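CD8 alpha antigen (Sus scrofa, PDB 5EDX) forms a homodimer of V-set immunoglobulin domains and, as in other CD8 co-receptors, probably binds MHC class I molecules. Local coordinates at residues L2-P7 with Y103-M108; A12-T17 with I80-E86; S34-P40 with Q89-S95. All blocks are in the same frame, centred on the assembly; numbering follows the deposited sequence.

The three contacts illustrate how a V-set immunoglobulin sandwich is held together: between its sheets, at one end, and within one sheet. Contact 3 pairs neighbouring strands 33-38 and 90-98 at the heart of one sheet. Contact 1, with centres about 11 Å apart from contact 3, joins strand 3-5 of the other sheet to strand 101-111, next to 90-98. Contact 2 lies about 20 Å between centres from contact 1 and about 15 Å from contact 3, where the loops after strands 9-11 and 76-81 meet. Along the chain contact 1 spans both others, while the segments of contacts 2 and 3 alternate. Contacts 1 and 3 both touch the second subunit.

Contact 1 of 3, residues L2-P7 with Y103-M108; sequences LFRTSP and YFSNFM
Where the first strand of a V-set domain, 3-5, faces the last, 101-111, the two sheets of the sandwich meet along one edge, and L2, F3 and T5 pack against Y103, S105 and M108. End to end the segments run almost the same way (4° apart), yet no hydrogen bond joins them directly. F3 supplies the flat surface: S105 CB sits over one face, 3.9 Å from the ring centroid, while L2 CG lies over the opposite face, toward the rim. The edge of the ring looks toward Y103 O, and F3 CE1 reaches S105 N at 3.4 Å. L2 crosses Y103 at about a right angle and brings CD2 to 3.3 Å from Y103 CB. Farther along, M108 SD lies 3.7 Å from T5 CB, and the bend at chi3 (-74°) brings CE beside T5 CG2. A water 2.6 Å from T5 OG1 also makes a weak bond to N106 ND2. S105 OG donates to N106 O at 2.9 Å within its own segment and accepts from C94 N; S6 OG bonds to R21 N. N106 OD1 and F104 O meet K45 of the second subunit. With no direct polar pair, and with serine hydroxyls that bond to neighbours rather than across the contact, complementary packing appears to set how these two segments fit.

Contact 2 of 3, residues A12-T17 with I80-E86; sequences ASLGET and ILHRFRE
G15 and E16 meet F84 through two backbone hydrogen bonds that run in opposite senses. G15 N donates to F84 O at 2.9 Å; F84 N returns a bond to E16 O at 2.8 Å. Beside them the hydroxyl of T17 donates to H82 O, OG1 to O 2.9 Å, and its methyl CG2 lies alongside I80 CG2, both side chains pointing the same way. The ring of F84 turns inward under the bend: with CG opposite the backbone N (chi1 -170°), it receives A12 CB over one face, 4.0 Å from the ring centroid, toward the rim. L14 reaches along the outer side, placing CD2 3.5 Å from E86 N. A water donates to both G15 O and H82 O, bridging the two backbones. The next layer fixes these groups. S13 to E16 form a type II beta turn, closed by E16 N to S13 O at 3.1 Å, and the positive phi of G15 (87°) suits glycine at the third position. The E16 chain, fully extended (chi1 177°), runs across the turn so that OE1 accepts from S13 N on the anti side, tilted out of the carboxylate plane. F84 also packs on Q89 and L112, A12 is tied by its backbone to F111, and R85 forms a salt bridge with D88. The bonds of G15 and E16 to F84, and of T17 to H82, thus make this a glycine-containing type II beta turn held to the loop after strand 76-81 at one end of the V-set sandwich.

Contact 3 of 3, residues S34-P40 with Q89-S95; sequences SWLYQKP and QGYYFCS
W35 presents one face of its indole to the sulfur of C94: SG lies 3.3 Å from the centroid of the six-membered ring and only 8° off its normal, while the same sulfur forms the disulfide with C22, the core pattern of immunoglobulin domains. Y92 takes Y37 CD1 over one face, 3.4 Å from Y92 CZ, and the two rings meet obliquely, their planes at 46°. Y92 OH bonds to D88 O, the tyrosine corner. At the edge of the Y37 ring, near its plane, is Q89 O, to which Y37 OH donates at 2.7 Å; K39 N stands over one face. F93 receives L36 CB over one face, and Y91 O lies in plane at its edge. The CG of F93 occupies the position between backbone N and carbonyl carbon (chi1 58°), which lays the ring across L36, whose CD1 comes 3.7 Å from F93 CE2. K39 O meets the edge of the Y91 ring. Two antiparallel strands, 34-38 and 90-95, carry these groups. Paired hydrogen bonds link S34 with S95, L36 with F93 and Q38 with Y91; the shortest of these backbone bonds, L36 N to F93 O, is 2.7 Å. The backbone angles of G90 call for glycine, and a water joins S34 OG to S95 O. W35, Y37, Y92 and C94 occupy the face turned toward strand 76-81. On the other, Q38 NE2, bonded to S44 O of its own chain, also meets Q38 OE1 of the second subunit. The chemistry divides the labour: backbone bonds set the register, disulfide and rings fill the core, and the opposite face, mixing L36 and F93 with polar groups, meets the second subunit.

Contact 1 of 3, residues L2-P7 with Y103-M108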
loop_
_atom_site.group_PDB
_atom_site.type_symbol
_atom_site.label_atom_id
_atom_site.label_comp_id
_atom_site.label_asym_id
_atom_site.label_seq_id
_atom_site.Cartn_x
_atom_site.Cartn_y
_atom_site.Cartn_z
ATOM N N LEU A 2 15.169 -1.737 4.837
ATOM C CA LEU A 2 14.593 -3.072 4.928
ATOM C C LEU A 2 14.651 -3.807 3.588
ATOM O O LEU A 2 14.900 -5.018 3.540
ATOM C CB LEU A 2 13.147 -2.975 5.405
ATOM C CG LEU A 2 12.368 -4.290 5.462
ATOM C CD1 LEU A 2 12.977 -5.237 6.484
ATOM C CD2 LEU A 2 10.912 -4.033 5.772
ATOM N N PHE A 3 14.410 -3.069 2.506
ATOM C CA PHE A 3 14.414 -3.629 1.155
ATOM C C PHE A 3 15.588 -3.118 0.340
ATOM O O PHE A 3 16.032 -1.981 0.510
ATOM C CB PHE A 3 13.161 -3.202 0.389
ATOM C CG PHE A 3 11.885 -3.786 0.902
ATOM C CD1 PHE A 3 11.049 -3.036 1.706
ATOM C CD2 PHE A 3 11.497 -5.062 0.536
ATOM C CE1 PHE A 3 9.851 -3.562 2.160
ATOM C CE2 PHE A 3 10.303 -5.591 0.982
ATOM C CZ PHE A 3 9.484 -4.842 1.800
ATOM N N ARG A 4 16.065 -3.956 -0.571
ATOM C CA ARG A 4 16.932 -3.509 -1.655
ATOM C C ARG A 4 16.309 -3.960 -2.972
ATOM O O ARG A 4 16.006 -5.139 -3.151
ATOM C CB ARG A 4 18.340 -4.091 -1.503
ATOM C CG ARG A 4 19.152 -3.429 -0.397
ATOM C CD ARG A 4 20.517 -4.074 -0.236
ATOM N NE ARG A 4 21.290 -4.116 -1.474
ATOM C CZ ARG A 4 21.938 -3.076 -1.992
ATOM N NH1 ARG A 4 22.625 -3.224 -3.118
ATOM N NH2 ARG A 4 21.896 -1.890 -1.398
ATOM N N THR A 5 16.112 -3.029 -3.895
ATOM C CA THR A 5 15.423 -3.375 -5.134
ATOM C C THR A 5 16.350 -3.303 -6.338
ATOM O O THR A 5 17.469 -2.796 -6.244
ATOM C CB THR A 5 14.211 -2.460 -5.373
ATOM O OG1 THR A 5 14.657 -1.129 -5.663
ATOM C CG2 THR A 5 13.315 -2.429 -4.145
ATOM N N SER A 6 15.885 -3.826 -7.470
ATOM C CA SER A 6 16.595 -3.648 -8.728
ATOM C C SER A 6 16.379 -2.198 -9.152
ATOM O O SER A 6 15.582 -1.492 -8.533
ATOM C CB SER A 6 16.068 -4.634 -9.772
ATOM O OG SER A 6 14.658 -4.688 -9.739
ATOM N N PRO A 7 17.098 -1.733 -10.191
ATOM C CA PRO A 7 16.995 -0.323 -10.588
ATOM C C PRO A 7 15.556 0.198 -10.564
ATOM O O PRO A 7 14.640 -0.468 -11.056
ATOM C CB PRO A 7 17.566 -0.329 -12.008
ATOM C CG PRO A 7 18.612 -1.399 -11.955
ATOM C CD PRO A 7 18.069 -2.466 -11.026
ATOM N N TYR A 103 5.546 -2.439 5.915
ATOM C CA TYR A 103 6.710 -1.828 5.293
ATOM C C TYR A 103 6.591 -1.884 3.778
ATOM O O TYR A 103 6.073 -2.853 3.233
ATOM C CB TYR A 103 7.981 -2.575 5.700
ATOM C CG TYR A 103 8.318 -2.457 7.167
ATOM C CD1 TYR A 103 9.179 -1.471 7.617
ATOM C CD2 TYR A 103 7.767 -3.327 8.097
ATOM C CE1 TYR A 103 9.491 -1.355 8.962
ATOM C CE2 TYR A 103 8.071 -3.219 9.444
ATOM C CZ TYR A 103 8.932 -2.233 9.866
ATOM O OH TYR A 103 9.238 -2.123 11.202
ATOM N N PHE A 104 7.091 -0.858 3.100
ATOM C CA PHE A 104 7.021 -0.821 1.639
ATOM C C PHE A 104 8.386 -0.566 1.029
ATOM O O PHE A 104 9.135 0.267 1.525
ATOM C CB PHE A 104 6.065 0.284 1.179
ATOM C CG PHE A 104 4.687 0.165 1.753
ATOM C CD1 PHE A 104 3.752 -0.676 1.174
ATOM C CD2 PHE A 104 4.323 0.893 2.872
ATOM C CE1 PHE A 104 2.477 -0.788 1.700
ATOM C CE2 PHE A 104 3.044 0.785 3.404
ATOM C CZ PHE A 104 2.124 -0.057 2.820
ATOM N N SER A 105 8.706 -1.266 -0.059
ATOM C CA SER A 105 9.911 -0.953 -0.819
ATOM C C SER A 105 9.676 0.321 -1.611
ATOM O O SER A 105 8.534 0.716 -1.829
ATOM C CB SER A 105 10.256 -2.077 -1.798
ATOM O OG SER A 105 9.410 -2.029 -2.938
ATOM N N ASN A 106 10.759 0.955 -2.047
ATOM C CA ASN A 106 10.659 2.035 -3.023
ATOM C C ASN A 106 9.940 1.545 -4.270
ATOM O O ASN A 106 9.970 0.351 -4.585
ATOM C CB ASN A 106 12.050 2.531 -3.421
ATOM C CG ASN A 106 12.753 3.260 -2.295
ATOM O OD1 ASN A 106 12.158 3.540 -1.254
ATOM N ND2 ASN A 106 14.025 3.577 -2.499
ATOM N N PHE A 107 9.302 2.474 -4.971
ATOM C CA PHE A 107 8.670 2.189 -6.254
ATOM C C PHE A 107 9.705 1.795 -7.302
ATOM O O PHE A 107 10.778 2.394 -7.390
ATOM C CB PHE A 107 7.934 3.434 -6.759
ATOM C CG PHE A 107 6.546 3.603 -6.204
ATOM C CD1 PHE A 107 6.061 2.759 -5.220
ATOM C CD2 PHE A 107 5.720 4.615 -6.682
ATOM C CE1 PHE A 107 4.781 2.921 -4.720
ATOM C CE2 PHE A 107 4.441 4.780 -6.186
ATOM C CZ PHE A 107 3.967 3.934 -5.212
ATOM N N MET A 108 9.375 0.787 -8.098
ATOM C CA MET A 108 10.086 0.526 -9.339
ATOM C C MET A 108 9.128 0.938 -10.450
ATOM O O MET A 108 8.081 0.321 -10.632
ATOM C CB MET A 108 10.460 -0.952 -9.442
ATOM C CG MET A 108 11.650 -1.342 -8.547
ATOM S SD MET A 108 11.703 -3.073 -8.027
ATOM C CE MET A 108 10.396 -3.093 -6.810
HETATM O O HOH W 1 14.874 1.226 -4.573
#

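Contact 2 of 3, residues A12-T17 with I80-E86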
loop_
_atom_site.group_PDB
_atom_site.type_symbol
_atom_site.label_atom_id
_atom_site.label_comp_id
_atom_site.label_asym_id
_atom_site.label_seq_id
_atom_site.Cartn_x
_atom_site.Cartn_y
_atom_site.Cartn_z
ATOM N N ALA A 12 10.489 -0.104 -20.917
ATOM C CA ALA A 12 10.188 -1.351 -21.610
ATOM C C ALA A 12 9.306 -1.081 -22.812
ATOM O O ALA A 12 8.414 -0.243 -22.751
ATOM C CB ALA A 12 9.497 -2.320 -20.669
ATOM N N SER A 13 9.545 -1.798 -23.904
ATOM C CA SER A 13 8.694 -1.668 -25.082
ATOM C C SER A 13 7.634 -2.759 -25.057
ATOM O O SER A 13 7.763 -3.741 -24.317
ATOM C CB SER A 13 9.525 -1.732 -26.366
ATOM O OG SER A 13 10.290 -2.921 -26.418
ATOM N N LEU A 14 6.578 -2.590 -25.847
ATOM C CA LEU A 14 5.504 -3.574 -25.876
ATOM C C LEU A 14 6.044 -4.966 -26.194
ATOM O O LEU A 14 6.863 -5.129 -27.105
ATOM C CB LEU A 14 4.432 -3.175 -26.899
ATOM C CG LEU A 14 3.621 -1.913 -26.609
ATOM C CD1 LEU A 14 2.689 -1.611 -27.785
ATOM C CD2 LEU A 14 2.830 -2.057 -25.323
ATOM N N GLY A 15 5.598 -5.960 -25.428
ATOM C CA GLY A 15 5.964 -7.343 -25.674
ATOM C C GLY A 15 7.255 -7.796 -25.016
ATOM O O GLY A 15 7.589 -8.980 -25.048
ATOM N N GLU A 16 7.983 -6.859 -24.418
ATOM C CA GLU A 16 9.254 -7.166 -23.766
ATOM C C GLU A 16 9.039 -7.865 -22.426
ATOM O O GLU A 16 7.994 -7.716 -21.797
ATOM C CB GLU A 16 10.060 -5.882 -23.553
ATOM C CG GLU A 16 11.369 -6.085 -22.806
ATOM C CD GLU A 16 12.130 -4.790 -22.588
ATOM O OE1 GLU A 16 11.814 -3.790 -23.274
ATOM O OE2 GLU A 16 13.045 -4.778 -21.734
ATOM N N THR A 17 10.034 -8.631 -21.995
ATOM C CA THR A 17 9.997 -9.264 -20.682
ATOM C C THR A 17 10.743 -8.382 -19.688
ATOM O O THR A 17 11.907 -8.034 -19.913
ATOM C CB THR A 17 10.643 -10.658 -20.728
ATOM O OG1 THR A 17 9.969 -11.457 -21.711
ATOM C CG2 THR A 17 10.567 -11.345 -19.364
ATOM N N ILE A 80 7.825 -10.915 -12.681
ATOM C CA ILE A 80 8.148 -10.943 -14.096
ATOM C C ILE A 80 6.947 -10.486 -14.906
ATOM O O ILE A 80 5.874 -11.068 -14.812
ATOM C CB ILE A 80 8.560 -12.348 -14.558
ATOM C CG1 ILE A 80 9.853 -12.791 -13.859
ATOM C CG2 ILE A 80 8.753 -12.362 -16.070
ATOM C CD1 ILE A 80 9.627 -13.467 -12.537
ATOM N N LEU A 81 7.128 -9.422 -15.677
ATOM C CA LEU A 81 6.118 -8.990 -16.632
ATOM C C LEU A 81 6.538 -9.629 -17.953
ATOM O O LEU A 81 7.480 -9.175 -18.601
ATOM C CB LEU A 81 6.102 -7.467 -16.739
ATOM C CG LEU A 81 6.078 -6.686 -15.418
ATOM C CD1 LEU A 81 6.167 -5.189 -15.682
ATOM C CD2 LEU A 81 4.838 -7.017 -14.595
ATOM N N HIS A 82 5.856 -10.707 -18.324
ATOM C CA HIS A 82 6.326 -11.583 -19.399
ATOM C C HIS A 82 6.249 -11.008 -20.801
ATOM O O HIS A 82 7.097 -11.306 -21.648
ATOM C CB HIS A 82 5.574 -12.911 -19.351
ATOM C CG HIS A 82 6.026 -13.809 -18.244
ATOM N ND1 HIS A 82 5.361 -13.900 -17.042
ATOM C CD2 HIS A 82 7.091 -14.639 -18.153
ATOM C CE1 HIS A 82 5.992 -14.760 -16.257
ATOM N NE2 HIS A 82 7.046 -15.218 -16.908
ATOM N N ARG A 83 5.222 -10.206 -21.050
ATOM C CA ARG A 83 4.939 -9.719 -22.387
ATOM C C ARG A 83 4.320 -8.343 -22.213
ATOM O O ARG A 83 3.100 -8.179 -22.270
ATOM C CB ARG A 83 3.957 -10.675 -23.079
ATOM C CG ARG A 83 4.195 -10.878 -24.565
ATOM C CD ARG A 83 3.369 -12.050 -25.096
ATOM N NE ARG A 83 4.151 -13.277 -25.222
ATOM C CZ ARG A 83 3.635 -14.466 -25.521
ATOM N NH1 ARG A 83 2.327 -14.598 -25.713
ATOM N NH2 ARG A 83 4.420 -15.529 -25.624
ATOM N N PHE A 84 5.183 -7.358 -21.990
ATOM C CA PHE A 84 4.784 -6.061 -21.450
ATOM C C PHE A 84 3.617 -5.436 -22.209
ATOM O O PHE A 84 3.689 -5.216 -23.421
ATOM C CB PHE A 84 5.997 -5.121 -21.409
ATOM C CG PHE A 84 5.759 -3.845 -20.648
ATOM C CD1 PHE A 84 5.623 -3.862 -19.270
ATOM C CD2 PHE A 84 5.704 -2.628 -21.307
ATOM C CE1 PHE A 84 5.412 -2.696 -18.568
ATOM C CE2 PHE A 84 5.496 -1.450 -20.603
ATOM C CZ PHE A 84 5.345 -1.485 -19.234
ATOM N N ARG A 85 2.539 -5.162 -21.485
ATOM C CA ARG A 85 1.355 -4.546 -22.068
ATOM C C ARG A 85 1.342 -3.046 -21.780
ATOM O O ARG A 85 1.971 -2.574 -20.828
ATOM C CB ARG A 85 0.096 -5.220 -21.513
ATOM C CG ARG A 85 0.031 -6.723 -21.806
ATOM C CD ARG A 85 -0.998 -7.453 -20.932
ATOM N NE ARG A 85 -0.628 -7.444 -19.520
ATOM C CZ ARG A 85 -1.325 -8.034 -18.552
ATOM N NH1 ARG A 85 -2.437 -8.700 -18.833
ATOM N NH2 ARG A 85 -0.912 -7.958 -17.297
ATOM N N GLU A 86 0.627 -2.291 -22.605
ATOM C CA GLU A 86 0.536 -0.851 -22.406
ATOM C C GLU A 86 -0.000 -0.554 -21.008
ATOM O O GLU A 86 0.464 0.363 -20.324
ATOM C CB GLU A 86 -0.373 -0.239 -23.471
ATOM C CG GLU A 86 -0.437 1.273 -23.417
ATOM C CD GLU A 86 -1.047 1.866 -24.667
ATOM O OE1 GLU A 86 -1.544 1.090 -25.510
ATOM O OE2 GLU A 86 -1.027 3.105 -24.810
HETATM O O HOH W 2 7.247 -11.427 -24.306
#

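Contact 3 of 3, residues S34-P40 with Q89-S95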
loop_
_atom_site.group_PDB
_atom_site.type_symbol
_atom_site.label_atom_id
_atom_site.label_comp_id
_atom_site.label_asym_id
_atom_site.label_seq_id
_atom_site.Cartn_x
_atom_site.Cartn_y
_atom_site.Cartn_z
ATOM N N SER A 34 4.762 -9.324 -0.428
ATOM C CA SER A 34 3.655 -9.174 -1.358
ATOM C C SER A 34 4.030 -8.163 -2.426
ATOM O O SER A 34 4.553 -7.100 -2.115
ATOM C CB SER A 34 2.403 -8.696 -0.626
ATOM O OG SER A 34 1.949 -9.679 0.282
ATOM N N TRP A 35 3.772 -8.502 -3.681
ATOM C CA TRP A 35 3.950 -7.551 -4.770
ATOM C C TRP A 35 2.677 -6.727 -4.943
ATOM O O TRP A 35 1.584 -7.280 -5.032
ATOM C CB TRP A 35 4.283 -8.279 -6.072
ATOM C CG TRP A 35 5.714 -8.707 -6.181
ATOM C CD1 TRP A 35 6.211 -9.967 -6.005
ATOM C CD2 TRP A 35 6.833 -7.868 -6.482
ATOM N NE1 TRP A 35 7.578 -9.964 -6.185
ATOM C CE2 TRP A 35 7.982 -8.689 -6.483
ATOM C CE3 TRP A 35 6.977 -6.504 -6.759
ATOM C CZ2 TRP A 35 9.252 -8.186 -6.749
ATOM C CZ3 TRP A 35 8.235 -6.009 -7.026
ATOM C CH2 TRP A 35 9.361 -6.846 -7.015
ATOM N N LEU A 36 2.843 -5.410 -4.986
ATOM C CA LEU A 36 1.746 -4.468 -5.174
ATOM C C LEU A 36 2.015 -3.625 -6.411
ATOM O O LEU A 36 3.149 -3.505 -6.865
ATOM C CB LEU A 36 1.608 -3.552 -3.959
ATOM C CG LEU A 36 1.460 -4.246 -2.603
ATOM C CD1 LEU A 36 1.411 -3.205 -1.484
ATOM C CD2 LEU A 36 0.212 -5.128 -2.585
ATOM N N TYR A 37 0.958 -3.037 -6.947
ATOM C CA TYR A 37 1.055 -2.217 -8.146
ATOM C C TYR A 37 0.204 -0.969 -7.968
ATOM O O TYR A 37 -0.868 -1.026 -7.368
ATOM C CB TYR A 37 0.570 -3.026 -9.347
ATOM C CG TYR A 37 0.263 -2.222 -10.593
ATOM C CD1 TYR A 37 1.279 -1.765 -11.426
ATOM C CD2 TYR A 37 -1.052 -1.959 -10.956
ATOM C CE1 TYR A 37 0.982 -1.033 -12.594
ATOM C CE2 TYR A 37 -1.356 -1.241 -12.102
ATOM C CZ TYR A 37 -0.339 -0.785 -12.918
ATOM O OH TYR A 37 -0.660 -0.073 -14.058
ATOM N N GLN A 38 0.687 0.165 -8.462
ATOM C CA GLN A 38 -0.165 1.349 -8.520
ATOM C C GLN A 38 -0.166 1.914 -9.929
ATOM O O GLN A 38 0.878 2.000 -10.569
ATOM C CB GLN A 38 0.264 2.418 -7.515
ATOM C CG GLN A 38 -0.747 3.566 -7.428
ATOM C CD GLN A 38 -0.317 4.682 -6.494
ATOM O OE1 GLN A 38 0.841 5.091 -6.495
ATOM N NE2 GLN A 38 -1.261 5.198 -5.709
ATOM N N LYS A 39 -1.349 2.291 -10.405
ATOM C CA LYS A 39 -1.506 2.824 -11.755
ATOM C C LYS A 39 -0.885 4.207 -11.907
ATOM O O LYS A 39 -0.753 4.948 -10.934
ATOM C CB LYS A 39 -2.996 2.903 -12.105
ATOM C CG LYS A 39 -3.665 1.549 -12.252
ATOM C CD LYS A 39 -5.169 1.677 -12.467
ATOM C CE LYS A 39 -5.871 2.082 -11.179
ATOM N NZ LYS A 39 -7.349 1.989 -11.288
ATOM N N PRO A 40 -0.505 4.560 -13.143
ATOM C CA PRO A 40 -0.064 5.919 -13.470
ATOM C C PRO A 40 -1.291 6.819 -13.493
ATOM O O PRO A 40 -2.402 6.314 -13.345
ATOM C CB PRO A 40 0.481 5.787 -14.903
ATOM C CG PRO A 40 0.406 4.330 -15.259
ATOM C CD PRO A 40 -0.578 3.696 -14.330
ATOM N N GLN A 89 2.169 -0.503 -17.610
ATOM C CA GLN A 89 2.918 0.658 -17.144
ATOM C C GLN A 89 2.452 1.102 -15.763
ATOM O O GLN A 89 1.259 1.109 -15.472
ATOM C CB GLN A 89 2.757 1.821 -18.109
ATOM C CG GLN A 89 3.338 1.579 -19.473
ATOM C CD GLN A 89 3.029 2.729 -20.398
ATOM O OE1 GLN A 89 1.938 2.809 -20.964
ATOM N NE2 GLN A 89 3.974 3.643 -20.536
ATOM N N GLY A 90 3.397 1.502 -14.921
ATOM C CA GLY A 90 3.048 1.970 -13.594
ATOM C C GLY A 90 4.125 1.696 -12.566
ATOM O O GLY A 90 5.307 1.582 -12.894
ATOM N N TYR A 91 3.703 1.579 -11.313
ATOM C CA TYR A 91 4.622 1.484 -10.185
ATOM C C TYR A 91 4.472 0.148 -9.483
ATOM O O TYR A 91 3.375 -0.231 -9.078
ATOM C CB TYR A 91 4.327 2.615 -9.204
ATOM C CG TYR A 91 4.308 3.957 -9.880
ATOM C CD1 TYR A 91 5.490 4.568 -10.263
ATOM C CD2 TYR A 91 3.106 4.605 -10.158
ATOM C CE1 TYR A 91 5.484 5.795 -10.900
ATOM C CE2 TYR A 91 3.095 5.844 -10.795
ATOM C CZ TYR A 91 4.292 6.424 -11.158
ATOM O OH TYR A 91 4.309 7.648 -11.795
ATOM N N TYR A 92 5.579 -0.571 -9.352
ATOM C CA TYR A 92 5.564 -1.867 -8.693
ATOM C C TYR A 92 6.385 -1.784 -7.417
ATOM O O TYR A 92 7.419 -1.115 -7.382
ATOM C CB TYR A 92 6.121 -2.941 -9.631
ATOM C CG TYR A 92 5.258 -3.149 -10.859
ATOM C CD1 TYR A 92 5.364 -2.306 -11.964
ATOM C CD2 TYR A 92 4.328 -4.175 -10.903
ATOM C CE1 TYR A 92 4.557 -2.488 -13.085
ATOM C CE2 TYR A 92 3.521 -4.370 -12.025
ATOM C CZ TYR A 92 3.646 -3.525 -13.108
ATOM O OH TYR A 92 2.849 -3.722 -14.213
ATOM N N PHE A 93 5.925 -2.454 -6.364
ATOM C CA PHE A 93 6.625 -2.375 -5.087
ATOM C C PHE A 93 6.242 -3.522 -4.172
ATOM O O PHE A 93 5.228 -4.182 -4.386
ATOM C CB PHE A 93 6.415 -1.002 -4.412
ATOM C CG PHE A 93 4.971 -0.645 -4.143
ATOM C CD1 PHE A 93 4.099 -0.344 -5.185
ATOM C CD2 PHE A 93 4.502 -0.551 -2.838
ATOM C CE1 PHE A 93 2.777 0.010 -4.926
ATOM C CE2 PHE A 93 3.181 -0.195 -2.569
ATOM C CZ PHE A 93 2.319 0.088 -3.619
ATOM N N CYS A 94 7.081 -3.766 -3.170
ATOM C CA CYS A 94 6.909 -4.904 -2.283
ATOM C C CYS A 94 6.423 -4.432 -0.929
ATOM O O CYS A 94 6.702 -3.308 -0.525
ATOM C CB CYS A 94 8.234 -5.644 -2.116
ATOM S SG CYS A 94 8.828 -6.371 -3.653
ATOM N N SER A 95 5.709 -5.282 -0.239
ATOM C CA SER A 95 5.207 -4.980 1.084
ATOM C C SER A 95 5.445 -6.141 2.061
ATOM O O SER A 95 5.223 -7.250 1.727
ATOM C CB SER A 95 3.731 -4.720 0.986
ATOM O OG SER A 95 3.268 -4.092 2.085
HETATM O O HOH W 3 3.542 -9.639 2.538
#